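Side-chain contact in CheC, inhibitor of MCP methylation / FliN fusion protein (PDB 4HYN), which is a flagellar rotor protein of the CheC phosphatase family and probably dephosphorylates the chemotaxis response regulator CheY: residues A[7-12]-A[40-45]. Residues are numbered along the deposited sequence; the frame is centred on the assembly and turned at random.
Sequences EEKDMI and PTVREE
The carboxylate of Glu44 has NZ of Lys9 on one side of its plane and a water on the other, each somewhat tilted out of it. Glu44 OE1 and Lys9 NZ, 3.7 Å apart, form a long salt bridge. The water bridges this wide gap, accepting from Lys9 NZ at 2.7 Å and donating to Glu44 OE1 at 2.8 Å. The same carboxylate is held from the chain just before the helix, OE1 taking the backbone N-H of Leu4 and OE2 that of Val3. Within the strand, Arg43 NE makes a 2.7 Å salt bridge to Glu45 OE1, which lies at the guanidinium edge, in its plane, but is met from above its own carboxylate plane (39° out). Lys9 runs straight along its methylenes and bends only at the last bond (chi4 62°), which brings NZ closer to Glu44 OE1; on the way CG passes Val42 CG1 at 4.0 Å. Ile12, one turn on, sets CG2 against Val42 CG1 at 3.8 Å, and also meets Val165 of the neighbouring strand and Val188 of helix 185-200. With an alanine at Lys9, Val42 would probably lose the methylenes lying on it, the water its ammonium donor and Glu44 a nearby positive charge, possibly the more so as a like charge, Asp161, lies near OE2. Chemically, this is plain packing in the CheC-like domain: helix 6-30 lies against outermost strand 35-46 of the antiparallel sheet through Val42, set against Ile12 and the aliphatic part of Lys9, with a water-bridged charge pair at the margin.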
ATOM      1  N   GLU A   7     -11.853 -12.018  11.512  1.00 19.60           N
ATOM      2  CA  GLU A   7     -10.550 -12.681  11.622  1.00 21.40           C
ATOM      3  C   GLU A   7      -9.650 -12.311  10.452  1.00 20.58           C
ATOM      4  O   GLU A   7      -8.463 -12.032  10.640  1.00 19.99           O
ATOM      5  CB  GLU A   7     -10.709 -14.197  11.657  1.00 24.89           C
ATOM      6  CG  GLU A   7     -11.307 -14.738  12.940  1.00 34.62           C
ATOM      7  CD  GLU A   7     -11.815 -16.166  12.783  1.00 41.53           C
ATOM      8  OE1 GLU A   7     -11.262 -17.071  13.449  1.00 44.44           O
ATOM      9  OE2 GLU A   7     -12.771 -16.382  11.994  1.00 43.96           O
ATOM     10  N   GLU A   8     -10.213 -12.321   9.244  1.00 20.35           N
ATOM     11  CA  GLU A   8      -9.454 -11.978   8.043  1.00 20.29           C
ATOM     12  C   GLU A   8      -9.023 -10.517   8.066  1.00 20.94           C
ATOM     13  O   GLU A   8      -7.911 -10.191   7.656  1.00 20.41           O
ATOM     14  CB  GLU A   8     -10.260 -12.293   6.787  1.00 21.36           C
ATOM     15  CG  GLU A   8     -10.397 -13.784   6.509  1.00 23.26           C
ATOM     16  CD  GLU A   8     -11.392 -14.084   5.409  1.00 25.09           C
ATOM     17  OE1 GLU A   8     -10.998 -14.659   4.370  1.00 27.15           O
ATOM     18  OE2 GLU A   8     -12.579 -13.747   5.590  1.00 27.83           O
ATOM     19  N   LYS A   9      -9.896  -9.645   8.568  1.00 21.21           N
ATOM     20  CA  LYS A   9      -9.578  -8.228   8.679  1.00 20.81           C
ATOM     21  C   LYS A   9      -8.500  -8.034   9.743  1.00 20.82           C
ATOM     22  O   LYS A   9      -7.649  -7.165   9.601  1.00 21.02           O
ATOM     23  CB  LYS A   9     -10.812  -7.410   9.066  1.00 23.20           C
ATOM     24  CG  LYS A   9     -11.847  -7.236   7.972  1.00 25.17           C
ATOM     25  CD  LYS A   9     -12.822  -6.133   8.367  1.00 27.25           C
ATOM     26  CE  LYS A   9     -13.901  -5.948   7.338  1.00 27.25           C
ATOM     27  NZ  LYS A   9     -14.700  -7.195   7.210  1.00 31.34           N
ATOM     28  N   ASP A  10      -8.564  -8.813  10.825  1.00 21.27           N
ATOM     29  CA  ASP A  10      -7.557  -8.722  11.888  1.00 22.24           C
ATOM     30  C   ASP A  10      -6.184  -9.171  11.373  1.00 19.53           C
ATOM     31  O   ASP A  10      -5.157  -8.620  11.767  1.00 18.00           O
ATOM     32  CB  ASP A  10      -7.957  -9.553  13.115  1.00 27.58           C
ATOM     33  CG  ASP A  10      -8.918  -8.811  14.048  1.00 33.21           C
ATOM     34  OD1 ASP A  10      -8.621  -7.653  14.427  1.00 35.36           O
ATOM     35  OD2 ASP A  10      -9.963  -9.398  14.422  1.00 35.50           O
HETATM   36  N   MSE A  11      -6.171 -10.172  10.499  1.00 17.19           N
HETATM   37  CA  MSE A  11      -4.920 -10.645   9.926  1.00 19.28           C
HETATM   38  C   MSE A  11      -4.310  -9.535   9.069  1.00 19.11           C
HETATM   39  O   MSE A  11      -3.099  -9.303   9.121  1.00 17.54           O
HETATM   40  CB  MSE A  11      -5.137 -11.886   9.060  1.00 19.24           C
HETATM   41  CG  MSE A  11      -3.918 -12.241   8.227  1.00 19.69           C
HETATM   42 SE   MSE A  11      -4.301 -13.391   6.731  1.00 28.01          SE
HETATM   43  CE  MSE A  11      -5.136 -12.096   5.562  1.00 23.57           C
ATOM     44  N   ILE A  12      -5.159  -8.868   8.283  1.00 18.02           N
ATOM     45  CA  ILE A  12      -4.741  -7.770   7.415  1.00 17.12           C
ATOM     46  C   ILE A  12      -3.985  -6.722   8.224  1.00 18.55           C
ATOM     47  O   ILE A  12      -2.937  -6.232   7.799  1.00 18.23           O
ATOM     48  CB  ILE A  12      -5.960  -7.058   6.761  1.00 16.53           C
ATOM     49  CG1 ILE A  12      -6.634  -7.957   5.723  1.00 17.60           C
ATOM     50  CG2 ILE A  12      -5.534  -5.745   6.132  1.00 15.21           C
ATOM     51  CD1 ILE A  12      -5.696  -8.471   4.659  1.00 17.36           C
ATOM     52  N   PRO A  40      -4.731   1.791  11.375  1.00 18.94           N
ATOM     53  CA  PRO A  40      -5.982   2.096  12.087  1.00 19.48           C
ATOM     54  C   PRO A  40      -7.252   1.524  11.467  1.00 19.66           C
ATOM     55  O   PRO A  40      -8.182   1.158  12.179  1.00 22.09           O
ATOM     56  CB  PRO A  40      -6.033   3.630  12.065  1.00 18.44           C
ATOM     57  CG  PRO A  40      -4.592   4.044  11.800  1.00 21.67           C
ATOM     58  CD  PRO A  40      -4.144   3.016  10.810  1.00 18.24           C
ATOM     59  N   THR A  41      -7.274   1.401  10.149  1.00 18.69           N
ATOM     60  CA  THR A  41      -8.476   0.941   9.476  1.00 17.30           C
ATOM     61  C   THR A  41      -8.310  -0.158   8.425  1.00 15.02           C
ATOM     62  O   THR A  41      -7.267  -0.270   7.787  1.00 12.15           O
ATOM     63  CB  THR A  41      -9.184   2.175   8.848  1.00 17.04           C
ATOM     64  OG1 THR A  41      -9.767   2.965   9.892  1.00 20.12           O
ATOM     65  CG2 THR A  41     -10.253   1.776   7.870  1.00 19.49           C
ATOM     66  N   VAL A  42      -9.333  -1.011   8.335  1.00 13.49           N
ATOM     67  CA  VAL A  42      -9.422  -2.097   7.356  1.00 13.70           C
ATOM     68  C   VAL A  42     -10.904  -2.124   6.977  1.00 14.07           C
ATOM     69  O   VAL A  42     -11.767  -2.458   7.789  1.00 13.44           O
ATOM     70  CB  VAL A  42      -8.994  -3.478   7.916  1.00 13.43           C
ATOM     71  CG1 VAL A  42      -9.086  -4.531   6.811  1.00 10.16           C
ATOM     72  CG2 VAL A  42      -7.572  -3.422   8.446  1.00 14.57           C
ATOM     73  N   ARG A  43     -11.188  -1.750   5.739  1.00 15.02           N
ATOM     74  CA  ARG A  43     -12.557  -1.661   5.252  1.00 16.24           C
ATOM     75  C   ARG A  43     -12.849  -2.546   4.041  1.00 16.27           C
ATOM     76  O   ARG A  43     -12.050  -2.618   3.116  1.00 16.39           O
ATOM     77  CB  ARG A  43     -12.832  -0.188   4.921  1.00 15.22           C
ATOM     78  CG  ARG A  43     -14.117   0.133   4.167  1.00 18.17           C
ATOM     79  CD  ARG A  43     -14.127   1.627   3.828  1.00 19.47           C
ATOM     80  NE  ARG A  43     -15.347   2.071   3.163  1.00 24.58           N
ATOM     81  CZ  ARG A  43     -16.459   2.451   3.793  1.00 27.69           C
ATOM     82  NH1 ARG A  43     -16.520   2.442   5.121  1.00 25.35           N
ATOM     83  NH2 ARG A  43     -17.504   2.875   3.091  1.00 29.09           N
ATOM     84  N   GLU A  44     -13.973  -3.255   4.079  1.00 16.35           N
ATOM     85  CA  GLU A  44     -14.361  -4.089   2.955  1.00 17.61           C
ATOM     86  C   GLU A  44     -15.208  -3.207   2.053  1.00 19.08           C
ATOM     87  O   GLU A  44     -16.072  -2.472   2.529  1.00 20.24           O
ATOM     88  CB  GLU A  44     -15.156  -5.314   3.396  1.00 18.03           C
ATOM     89  CG  GLU A  44     -15.431  -6.263   2.233  1.00 18.60           C
ATOM     90  CD  GLU A  44     -16.027  -7.587   2.655  1.00 19.51           C
ATOM     91  OE1 GLU A  44     -16.165  -7.843   3.874  1.00 23.71           O
ATOM     92  OE2 GLU A  44     -16.360  -8.378   1.755  1.00 16.41           O
ATOM     93  N   GLU A  45     -14.979  -3.304   0.749  1.00 19.45           N
ATOM     94  CA  GLU A  45     -15.681  -2.455  -0.198  1.00 19.81           C
ATOM     95  C   GLU A  45     -15.935  -3.150  -1.531  1.00 18.13           C
ATOM     96  O   GLU A  45     -15.126  -3.956  -1.978  1.00 17.35           O
ATOM     97  CB  GLU A  45     -14.804  -1.220  -0.451  1.00 22.37           C
ATOM     98  CG  GLU A  45     -15.484  -0.047  -1.113  1.00 29.03           C
ATOM     99  CD  GLU A  45     -16.286   0.780  -0.131  1.00 33.19           C
ATOM    100  OE1 GLU A  45     -15.687   1.658   0.522  1.00 36.64           O
ATOM    101  OE2 GLU A  45     -17.508   0.553  -0.009  1.00 34.00           O
TER
HETATM  102  O   HOH W   1     -16.845  -6.204   5.975  1.00 21.12           O